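Flavin-containing monooxygenase (PDB 6WPU) probably uses bound flavin-adenine dinucleotide to oxygenate the sulfur of S-allyl-L-cysteine in garlic, as a member of the flavin-containing monooxygenase family. Local coordinates at residues A[348-353]-A[399-404]; A[99-104]-A[409-414]; A[322-327]-A[331-336]. All blocks are in the same frame, centred on the assembly; numbering follows the deposited sequence.

Contact 2 spans the longest part of the chain. It joins the loop 99-104, which follows helix 95-98, to the loop 409-414, more than 300 residues later. Both other contacts lie within that span, one after the other and without crossing. Contact 3 comes first and closes a short local loop, setting 322-327 against strand 332-334. Contact 1 follows, where helix 343-358 meets helix 398-409. Contact 1 touches both of the others. Gln-350 and Trp-353 reach contact 3, and Glu-348 and Asp-403 reach the loops of contact 2. Contacts 2 and 3 do not touch. Together they tie the edge of the parallel sheet, through two helices, to the loops 99-104 and 409-414.

Contact 1. Residues A[348-353]-A[399-404]; sequences ELQSKW and FDYDDW
Leu-349 and Asp-402 mark the closest backbone approach, with CA atoms 6.6 Å apart, where helices 343-358 and 398-409 run in nearly the same direction at an angle of 27°. The segment axes come within 9.8 Å. Leu-349 is directed toward the other helix. Its CD1 branch lies 3.6 Å from CB of Asp-402 and packs equally close to that residue's carbonyl oxygen. The Gln-350 chain is extended beyond CG and carries its amide to the end of the Tyr-401 side chain. There Gln-350 NE2 donates to Tyr-401 OH at 2.9 Å. The bond is almost straight, at 174°, and the hydroxyl lies in the amide plane. Gln-350 OE1 accepts from the backbone N of Gly-336, so both ends of the amide are engaged and its rotation is fixed. Tyr-401 OH also bonds to the carbonyl oxygen of Lys-321. The third meeting is a T-shaped stack of two indoles. The edge of Trp-404 points at the face of Trp-353, with six-membered ring centroids 5.2 Å apart and planes at 83°. Trp-404 CH2 is 3.6 Å from CZ2 of Trp-353, and CZ3 of Trp-404 stands over the Trp-353 face, near the rim. Trp-353 also meets Phe-324 edge-to-face, and Trp-404 makes a cation-pi contact with Lys-321. The Gln-350 side chain lies about 8 Å from the bound FAD. Helix 343-358, following edge strand 332-334 of the parallel sheet, is consistent with the Rossmann-like FAD-binding fold, and helix 398-409 packs along it.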
loop_
_atom_site.group_PDB
_atom_site.type_symbol
_atom_site.label_atom_id
_atom_site.label_comp_id
_atom_site.label_asym_id
_atom_site.label_seq_id
_atom_site.Cartn_x
_atom_site.Cartn_y
_atom_site.Cartn_z
ATOM N N GLU A 348 -11.508 4.048 -3.936
ATOM C CA GLU A 348 -12.684 4.835 -4.284
ATOM C C GLU A 348 -13.884 3.930 -4.517
ATOM O O GLU A 348 -14.973 4.158 -3.968
ATOM C CB GLU A 348 -12.374 5.673 -5.530
ATOM C CG GLU A 348 -13.476 6.631 -6.031
ATOM C CD GLU A 348 -12.990 7.452 -7.246
ATOM O OE1 GLU A 348 -11.939 7.083 -7.838
ATOM O OE2 GLU A 348 -13.640 8.462 -7.607
ATOM N N LEU A 349 -13.691 2.873 -5.305
ATOM C CA LEU A 349 -14.803 1.997 -5.645
ATOM C C LEU A 349 -15.201 1.122 -4.462
ATOM O O LEU A 349 -16.392 0.865 -4.250
ATOM C CB LEU A 349 -14.443 1.159 -6.860
ATOM C CG LEU A 349 -14.339 1.972 -8.146
ATOM C CD1 LEU A 349 -13.655 1.146 -9.243
ATOM C CD2 LEU A 349 -15.733 2.451 -8.605
ATOM N N GLN A 350 -14.226 0.678 -3.665
ATOM C CA GLN A 350 -14.557 -0.059 -2.451
ATOM C C GLN A 350 -15.436 0.767 -1.524
ATOM O O GLN A 350 -16.415 0.265 -0.967
ATOM C CB GLN A 350 -13.290 -0.476 -1.714
ATOM C CG GLN A 350 -12.527 -1.607 -2.353
ATOM C CD GLN A 350 -11.376 -2.044 -1.479
ATOM O OE1 GLN A 350 -10.753 -1.219 -0.815
ATOM N NE2 GLN A 350 -11.093 -3.344 -1.462
ATOM N N SER A 351 -15.082 2.027 -1.318
ATOM C CA SER A 351 -15.821 2.798 -0.336
ATOM C C SER A 351 -17.151 3.263 -0.914
ATOM O O SER A 351 -18.121 3.428 -0.172
ATOM C CB SER A 351 -14.966 3.967 0.154
ATOM O OG SER A 351 -14.548 4.769 -0.933
ATOM N N LYS A 352 -17.216 3.425 -2.237
ATOM C CA LYS A 352 -18.488 3.662 -2.905
ATOM C C LYS A 352 -19.435 2.484 -2.689
ATOM O O LYS A 352 -20.629 2.667 -2.428
ATOM C CB LYS A 352 -18.238 3.907 -4.398
ATOM C CG LYS A 352 -19.329 4.659 -5.139
ATOM C CD LYS A 352 -18.958 4.835 -6.619
ATOM C CE LYS A 352 -17.768 5.778 -6.815
ATOM N NZ LYS A 352 -18.139 7.207 -6.535
ATOM N N TRP A 353 -18.904 1.266 -2.764
ATOM C CA TRP A 353 -19.693 0.069 -2.505
ATOM C C TRP A 353 -20.142 0.013 -1.050
ATOM O O TRP A 353 -21.327 -0.225 -0.758
ATOM C CB TRP A 353 -18.857 -1.157 -2.863
ATOM C CG TRP A 353 -19.544 -2.474 -2.740
ATOM C CD1 TRP A 353 -20.822 -2.785 -3.133
ATOM C CD2 TRP A 353 -18.986 -3.672 -2.194
ATOM N NE1 TRP A 353 -21.094 -4.105 -2.854
ATOM C CE2 TRP A 353 -19.979 -4.676 -2.286
ATOM C CE3 TRP A 353 -17.743 -3.997 -1.630
ATOM C CZ2 TRP A 353 -19.766 -5.981 -1.841
ATOM C CZ3 TRP A 353 -17.532 -5.295 -1.194
ATOM C CH2 TRP A 353 -18.541 -6.274 -1.305
ATOM N N PHE A 399 -8.529 -4.777 -12.352
ATOM C CA PHE A 399 -9.544 -3.920 -12.948
ATOM C C PHE A 399 -10.850 -4.660 -13.167
ATOM O O PHE A 399 -11.902 -4.017 -13.230
ATOM C CB PHE A 399 -9.036 -3.320 -14.261
ATOM C CG PHE A 399 -7.817 -2.466 -14.089
ATOM C CD1 PHE A 399 -7.859 -1.342 -13.273
ATOM C CD2 PHE A 399 -6.620 -2.795 -14.721
ATOM C CE1 PHE A 399 -6.745 -0.551 -13.101
ATOM C CE2 PHE A 399 -5.497 -2.012 -14.548
ATOM C CZ PHE A 399 -5.558 -0.887 -13.737
ATOM N N ASP A 400 -10.801 -5.991 -13.283
ATOM C CA ASP A 400 -12.026 -6.781 -13.236
ATOM C C ASP A 400 -12.663 -6.703 -11.857
ATOM O O ASP A 400 -13.894 -6.651 -11.736
ATOM C CB ASP A 400 -11.729 -8.235 -13.595
ATOM C CG ASP A 400 -11.181 -8.391 -15.005
ATOM O OD1 ASP A 400 -11.499 -7.539 -15.866
ATOM O OD2 ASP A 400 -10.434 -9.364 -15.244
ATOM N N TYR A 401 -11.830 -6.712 -10.808
ATOM C CA TYR A 401 -12.323 -6.496 -9.454
ATOM C C TYR A 401 -12.946 -5.112 -9.319
ATOM O O TYR A 401 -14.071 -4.971 -8.816
ATOM C CB TYR A 401 -11.179 -6.685 -8.456
ATOM C CG TYR A 401 -11.532 -6.326 -7.033
ATOM C CD1 TYR A 401 -11.148 -5.107 -6.492
ATOM C CD2 TYR A 401 -12.250 -7.201 -6.229
ATOM C CE1 TYR A 401 -11.456 -4.770 -5.187
ATOM C CE2 TYR A 401 -12.580 -6.867 -4.914
ATOM C CZ TYR A 401 -12.182 -5.648 -4.401
ATOM O OH TYR A 401 -12.502 -5.308 -3.092
ATOM N N ASP A 402 -12.217 -4.074 -9.751
ATOM C CA ASP A 402 -12.774 -2.723 -9.778
ATOM C C ASP A 402 -14.106 -2.692 -10.519
ATOM O O ASP A 402 -15.081 -2.104 -10.040
ATOM C CB ASP A 402 -11.799 -1.752 -10.445
ATOM C CG ASP A 402 -10.592 -1.425 -9.584
ATOM O OD1 ASP A 402 -10.568 -1.764 -8.379
ATOM O OD2 ASP A 402 -9.660 -0.810 -10.135
ATOM N N ASP A 403 -14.161 -3.310 -11.706
ATOM C CA ASP A 403 -15.393 -3.272 -12.489
ATOM C C ASP A 403 -16.529 -3.986 -11.769
ATOM O O ASP A 403 -17.684 -3.551 -11.847
ATOM C CB ASP A 403 -15.174 -3.882 -13.873
ATOM C CG ASP A 403 -14.439 -2.947 -14.816
ATOM O OD1 ASP A 403 -14.313 -1.754 -14.490
ATOM O OD2 ASP A 403 -13.977 -3.409 -15.884
ATOM N N TRP A 404 -16.230 -5.091 -11.073
ATOM C CA TRP A 404 -17.261 -5.736 -10.267
ATOM C C TRP A 404 -17.818 -4.769 -9.223
ATOM O O TRP A 404 -19.037 -4.681 -9.026
ATOM C CB TRP A 404 -16.713 -6.996 -9.592
ATOM C CG TRP A 404 -17.780 -7.752 -8.856
ATOM C CD1 TRP A 404 -18.575 -8.736 -9.357
ATOM C CD2 TRP A 404 -18.197 -7.554 -7.495
ATOM N NE1 TRP A 404 -19.457 -9.173 -8.395
ATOM C CE2 TRP A 404 -19.247 -8.463 -7.244
ATOM C CE3 TRP A 404 -17.783 -6.699 -6.468
ATOM C CZ2 TRP A 404 -19.885 -8.548 -6.011
ATOM C CZ3 TRP A 404 -18.420 -6.780 -5.235
ATOM C CH2 TRP A 404 -19.457 -7.705 -5.017
#

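Contact 2. Residues A[99-104]-A[409-414]; sequences GFLDYP and CGYSCI
This is an apolar contact between two loops, in which Leu-101 fits against Tyr-411 and Ile-414 beside the ends of helices 95-98 and 398-409. Leu-101 and Asp-102 are the two central residues of a type I beta turn from Phe-100 to Tyr-103. The turn is closed by Tyr-103 N bonding to Phe-100 O at 3.1 Å. Its tip presents the Leu-101 side chain to the other loop, and the two methyls divide the work. Leu-101 CD1 lies 3.8 Å from CE2 of Tyr-411, and the two side chains slide past each other in opposite directions. Leu-101 CD2 meets the end of Ile-414, at 3.8 Å from its CD1. The Tyr-411 ring is carried alongside Leu-101 by a CG anti to the backbone N (chi1 -161°). Its OH reaches the start of the Asp-102 side chain, 4.0 Å from CB. Replacing Tyr-411 by an alanine removes the ring beside Leu-101 CD1 and would probably leave a gap next to the turn. The carboxylate of Asp-102 is held elsewhere, by salt bridges to Arg-39 and Arg-43 of helix 32-43. Asp-403 OD1 accepts from Ile-414 N, and Glu-348 OE1 probably accepts from Leu-101 N. Both sides also touch helix 343-358, Leu-101 on Leu-349 and Tyr-411 on Lys-352. The arrangement is loop-to-loop packing in the flavin-binding monooxygenase fold, where a type I turn and the loop linking helices 398-409 and 416-431 meet over helix 343-358.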
loop_
_atom_site.group_PDB
_atom_site.type_symbol
_atom_site.label_atom_id
_atom_site.label_comp_id
_atom_site.label_asym_id
_atom_site.label_seq_id
_atom_site.Cartn_x
_atom_site.Cartn_y
_atom_site.Cartn_z
ATOM N N GLY A 99 -4.863 8.566 -10.552
ATOM C CA GLY A 99 -5.838 9.473 -9.965
ATOM C C GLY A 99 -7.176 8.818 -9.661
ATOM O O GLY A 99 -7.603 7.867 -10.310
ATOM N N PHE A 100 -7.849 9.344 -8.639
ATOM C CA PHE A 100 -9.254 9.018 -8.422
ATOM C C PHE A 100 -10.070 9.210 -9.701
ATOM O O PHE A 100 -9.783 10.079 -10.532
ATOM C CB PHE A 100 -9.822 9.877 -7.297
ATOM C CG PHE A 100 -9.223 9.566 -5.946
ATOM C CD1 PHE A 100 -9.487 8.362 -5.328
ATOM C CD2 PHE A 100 -8.413 10.487 -5.299
ATOM C CE1 PHE A 100 -8.951 8.071 -4.099
ATOM C CE2 PHE A 100 -7.872 10.212 -4.068
ATOM C CZ PHE A 100 -8.131 8.995 -3.458
ATOM N N LEU A 101 -11.098 8.373 -9.850
ATOM C CA LEU A 101 -11.847 8.302 -11.103
ATOM C C LEU A 101 -12.520 9.624 -11.464
ATOM O O LEU A 101 -12.729 9.910 -12.649
ATOM C CB LEU A 101 -12.891 7.186 -11.010
ATOM C CG LEU A 101 -12.271 5.799 -10.823
ATOM C CD1 LEU A 101 -13.335 4.754 -10.589
ATOM C CD2 LEU A 101 -11.395 5.443 -12.025
ATOM N N ASP A 102 -12.895 10.434 -10.480
ATOM C CA ASP A 102 -13.548 11.702 -10.796
ATOM C C ASP A 102 -12.673 12.894 -10.428
ATOM O O ASP A 102 -13.177 14.001 -10.236
ATOM C CB ASP A 102 -14.913 11.792 -10.109
ATOM C CG ASP A 102 -14.797 11.863 -8.595
ATOM O OD1 ASP A 102 -13.681 11.652 -8.058
ATOM O OD2 ASP A 102 -15.820 12.148 -7.941
ATOM N N TYR A 103 -11.362 12.689 -10.336
ATOM C CA TYR A 103 -10.442 13.735 -9.896
ATOM C C TYR A 103 -9.090 13.476 -10.538
ATOM O O TYR A 103 -8.165 12.964 -9.897
ATOM C CB TYR A 103 -10.335 13.754 -8.370
ATOM C CG TYR A 103 -9.791 15.050 -7.838
ATOM C CD1 TYR A 103 -10.453 16.253 -8.083
ATOM C CD2 TYR A 103 -8.620 15.077 -7.086
ATOM C CE1 TYR A 103 -9.962 17.447 -7.591
ATOM C CE2 TYR A 103 -8.116 16.263 -6.591
ATOM C CZ TYR A 103 -8.789 17.442 -6.845
ATOM O OH TYR A 103 -8.285 18.618 -6.351
ATOM N N PRO A 104 -8.940 13.819 -11.820
ATOM C CA PRO A 104 -7.731 13.426 -12.560
ATOM C C PRO A 104 -6.463 13.982 -11.935
ATOM O O PRO A 104 -6.402 15.145 -11.536
ATOM C CB PRO A 104 -7.964 14.017 -13.952
ATOM C CG PRO A 104 -9.470 14.073 -14.074
ATOM C CD PRO A 104 -9.958 14.414 -12.696
ATOM N N CYS A 409 -22.226 -0.763 -7.657
ATOM C CA CYS A 409 -22.613 0.602 -7.314
ATOM C C CYS A 409 -23.381 1.316 -8.403
ATOM O O CYS A 409 -23.874 2.419 -8.155
ATOM C CB CYS A 409 -21.378 1.454 -7.031
ATOM S SG CYS A 409 -20.430 0.868 -5.733
ATOM N N GLY A 410 -23.449 0.755 -9.602
ATOM C CA GLY A 410 -23.926 1.530 -10.728
ATOM C C GLY A 410 -22.973 2.625 -11.156
ATOM O O GLY A 410 -23.426 3.696 -11.566
ATOM N N TYR A 411 -21.661 2.396 -11.057
ATOM C CA TYR A 411 -20.674 3.363 -11.510
ATOM C C TYR A 411 -20.062 2.896 -12.823
ATOM O O TYR A 411 -20.108 1.713 -13.171
ATOM C CB TYR A 411 -19.575 3.578 -10.465
ATOM C CG TYR A 411 -18.788 4.861 -10.655
ATOM C CD1 TYR A 411 -19.284 6.088 -10.208
ATOM C CD2 TYR A 411 -17.548 4.847 -11.284
ATOM C CE1 TYR A 411 -18.559 7.265 -10.383
ATOM C CE2 TYR A 411 -16.826 6.015 -11.472
ATOM C CZ TYR A 411 -17.332 7.218 -11.022
ATOM O OH TYR A 411 -16.587 8.359 -11.219
ATOM N N SER A 412 -19.513 3.852 -13.567
ATOM C CA SER A 412 -18.824 3.532 -14.808
ATOM C C SER A 412 -17.676 2.566 -14.546
ATOM O O SER A 412 -17.110 2.527 -13.454
ATOM C CB SER A 412 -18.284 4.803 -15.455
ATOM O OG SER A 412 -19.350 5.610 -15.913
ATOM N N CYS A 413 -17.353 1.770 -15.560
ATOM C CA CYS A 413 -16.238 0.830 -15.520
ATOM C C CYS A 413 -14.911 1.551 -15.771
ATOM O O CYS A 413 -14.875 2.695 -16.232
ATOM C CB CYS A 413 -16.446 -0.289 -16.554
ATOM S SG CYS A 413 -17.812 -1.468 -16.163
ATOM N N ILE A 414 -13.808 0.869 -15.442
ATOM C CA ILE A 414 -12.487 1.449 -15.648
ATOM C C ILE A 414 -12.275 1.718 -17.135
ATOM O O ILE A 414 -12.648 0.905 -17.996
ATOM C CB ILE A 414 -11.402 0.521 -15.077
ATOM C CG1 ILE A 414 -11.522 0.428 -13.552
ATOM C CG2 ILE A 414 -9.995 0.993 -15.460
ATOM C CD1 ILE A 414 -11.419 1.769 -12.830
#

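Contact 3. Residues A[322-327]-A[331-336]; sequences HVFPPL and SLSFVG
Val-323 O is gripped by strand 332-334 through Phe-334 N, which donates to it at 2.9 Å. The bond is bent (139° at the hydrogen). The same oxygen takes a CA-H...O contact from Ser-333 CA, at 3.3 Å. A water bridges the next carbonyls, donating to His-322 O at 2.7 Å and Phe-334 O at 2.8 Å. Pro-325 CD presses on the carbonyl oxygen of Leu-332, at 3.1 Å. Its CG lies 3.9 Å from Leu-332 CD2 and just as near CE1 of Phe-334. The Phe-334 ring turns its edge to this proline and to Val-323 O. CG opposite the carbonyl carbon (chi1 -65°) puts it there. The Phe-324 ring offers its edge to Leu-332 O, and Val-323 CG1 lies over one face near the rim. Val-323 and Phe-324 form a classic beta bulge. Farther out, Phe-300 meets Phe-334 edge-to-face, and His-322 ND1 bonds to His-392 ND1. Strand 332-334, nearly antiparallel to 322-325, is an outermost strand of the parallel sheet. One edge pairs with strand 175-178. Segment 322-327 lies along the other, where Val-323 packs on Gln-350 of helix 343-358. Ser-333 and Val-335 pack on that helix too.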
loop_
_atom_site.group_PDB
_atom_site.type_symbol
_atom_site.label_atom_id
_atom_site.label_comp_id
_atom_site.label_asym_id
_atom_site.label_seq_id
_atom_site.Cartn_x
_atom_site.Cartn_y
_atom_site.Cartn_z
ATOM N N HIS A 322 -12.576 -9.064 -0.150
ATOM C CA HIS A 322 -11.447 -8.397 0.508
ATOM C C HIS A 322 -11.878 -7.207 1.366
ATOM O O HIS A 322 -11.033 -6.381 1.749
ATOM C CB HIS A 322 -10.370 -7.926 -0.495
ATOM C CG HIS A 322 -9.959 -8.962 -1.502
ATOM N ND1 HIS A 322 -9.039 -9.953 -1.225
ATOM C CD2 HIS A 322 -10.312 -9.132 -2.800
ATOM C CE1 HIS A 322 -8.864 -10.705 -2.298
ATOM N NE2 HIS A 322 -9.620 -10.227 -3.269
ATOM N N VAL A 323 -13.168 -7.108 1.706
ATOM C CA VAL A 323 -13.700 -5.904 2.330
ATOM C C VAL A 323 -14.467 -6.212 3.613
ATOM O O VAL A 323 -14.206 -5.600 4.656
ATOM C CB VAL A 323 -14.589 -5.132 1.329
ATOM C CG1 VAL A 323 -15.426 -4.055 2.042
ATOM C CG2 VAL A 323 -13.728 -4.484 0.261
ATOM N N PHE A 324 -15.429 -7.142 3.542
ATOM C CA PHE A 324 -16.449 -7.352 4.573
ATOM C C PHE A 324 -16.225 -8.649 5.336
ATOM O O PHE A 324 -16.328 -9.729 4.740
ATOM C CB PHE A 324 -17.845 -7.389 3.942
ATOM C CG PHE A 324 -18.397 -6.055 3.556
ATOM C CD1 PHE A 324 -18.736 -5.113 4.524
ATOM C CD2 PHE A 324 -18.641 -5.757 2.224
ATOM C CE1 PHE A 324 -19.286 -3.876 4.166
ATOM C CE2 PHE A 324 -19.198 -4.527 1.857
ATOM C CZ PHE A 324 -19.522 -3.585 2.838
ATOM N N PRO A 325 -15.991 -8.616 6.642
ATOM C CA PRO A 325 -16.079 -9.848 7.445
ATOM C C PRO A 325 -17.502 -10.374 7.440
ATOM O O PRO A 325 -18.421 -9.674 7.894
ATOM C CB PRO A 325 -15.662 -9.395 8.855
ATOM C CG PRO A 325 -14.987 -8.055 8.667
ATOM C CD PRO A 325 -15.632 -7.440 7.445
ATOM N N PRO A 326 -17.731 -11.591 6.921
ATOM C CA PRO A 326 -19.118 -12.056 6.731
ATOM C C PRO A 326 -19.965 -11.979 7.987
ATOM O O PRO A 326 -21.114 -11.534 7.914
ATOM C CB PRO A 326 -18.937 -13.500 6.251
ATOM C CG PRO A 326 -17.592 -13.491 5.556
ATOM C CD PRO A 326 -16.746 -12.556 6.390
ATOM N N LEU A 327 -19.422 -12.365 9.144
ATOM C CA LEU A 327 -20.218 -12.360 10.366
ATOM C C LEU A 327 -20.489 -10.956 10.894
ATOM O O LEU A 327 -21.429 -10.783 11.666
ATOM C CB LEU A 327 -19.531 -13.191 11.445
ATOM C CG LEU A 327 -19.580 -14.688 11.161
ATOM C CD1 LEU A 327 -18.929 -15.489 12.280
ATOM C CD2 LEU A 327 -21.028 -15.110 10.929
ATOM N N SER A 331 -21.374 -3.674 9.251
ATOM C CA SER A 331 -20.946 -2.710 10.260
ATOM C C SER A 331 -19.421 -2.657 10.408
ATOM O O SER A 331 -18.887 -1.699 10.980
ATOM C CB SER A 331 -21.633 -3.029 11.600
ATOM O OG SER A 331 -21.084 -4.176 12.224
ATOM N N LEU A 332 -18.694 -3.648 9.909
ATOM C CA LEU A 332 -17.241 -3.550 9.889
ATOM C C LEU A 332 -16.773 -3.831 8.470
ATOM O O LEU A 332 -17.242 -4.783 7.838
ATOM C CB LEU A 332 -16.601 -4.512 10.896
ATOM C CG LEU A 332 -15.066 -4.484 10.929
ATOM C CD1 LEU A 332 -14.546 -3.155 11.492
ATOM C CD2 LEU A 332 -14.526 -5.658 11.724
ATOM N N SER A 333 -15.880 -2.984 7.960
ATOM C CA SER A 333 -15.337 -3.159 6.619
ATOM C C SER A 333 -13.908 -2.622 6.562
ATOM O O SER A 333 -13.470 -1.854 7.433
ATOM C CB SER A 333 -16.213 -2.461 5.581
ATOM O OG SER A 333 -16.250 -1.068 5.830
ATOM N N PHE A 334 -13.186 -3.034 5.517
ATOM C CA PHE A 334 -11.787 -2.655 5.313
ATOM C C PHE A 334 -11.618 -2.069 3.920
ATOM O O PHE A 334 -12.060 -2.678 2.939
ATOM C CB PHE A 334 -10.844 -3.862 5.470
ATOM C CG PHE A 334 -10.815 -4.446 6.855
ATOM C CD1 PHE A 334 -11.847 -5.262 7.295
ATOM C CD2 PHE A 334 -9.751 -4.189 7.707
ATOM C CE1 PHE A 334 -11.828 -5.807 8.575
ATOM C CE2 PHE A 334 -9.715 -4.734 8.992
ATOM C CZ PHE A 334 -10.760 -5.542 9.424
ATOM N N VAL A 335 -10.959 -0.910 3.824
ATOM C CA VAL A 335 -10.641 -0.304 2.531
ATOM C C VAL A 335 -9.131 -0.390 2.306
ATOM O O VAL A 335 -8.339 -0.040 3.188
ATOM C CB VAL A 335 -11.136 1.152 2.437
ATOM C CG1 VAL A 335 -10.659 1.802 1.132
ATOM C CG2 VAL A 335 -12.654 1.197 2.469
ATOM N N GLY A 336 -8.735 -0.872 1.131
ATOM C CA GLY A 336 -7.334 -0.859 0.749
ATOM C C GLY A 336 -6.532 -2.085 1.139
ATOM O O GLY A 336 -5.298 -2.011 1.159
HETATM O O HOH W 1 -10.096 -3.844 1.381
#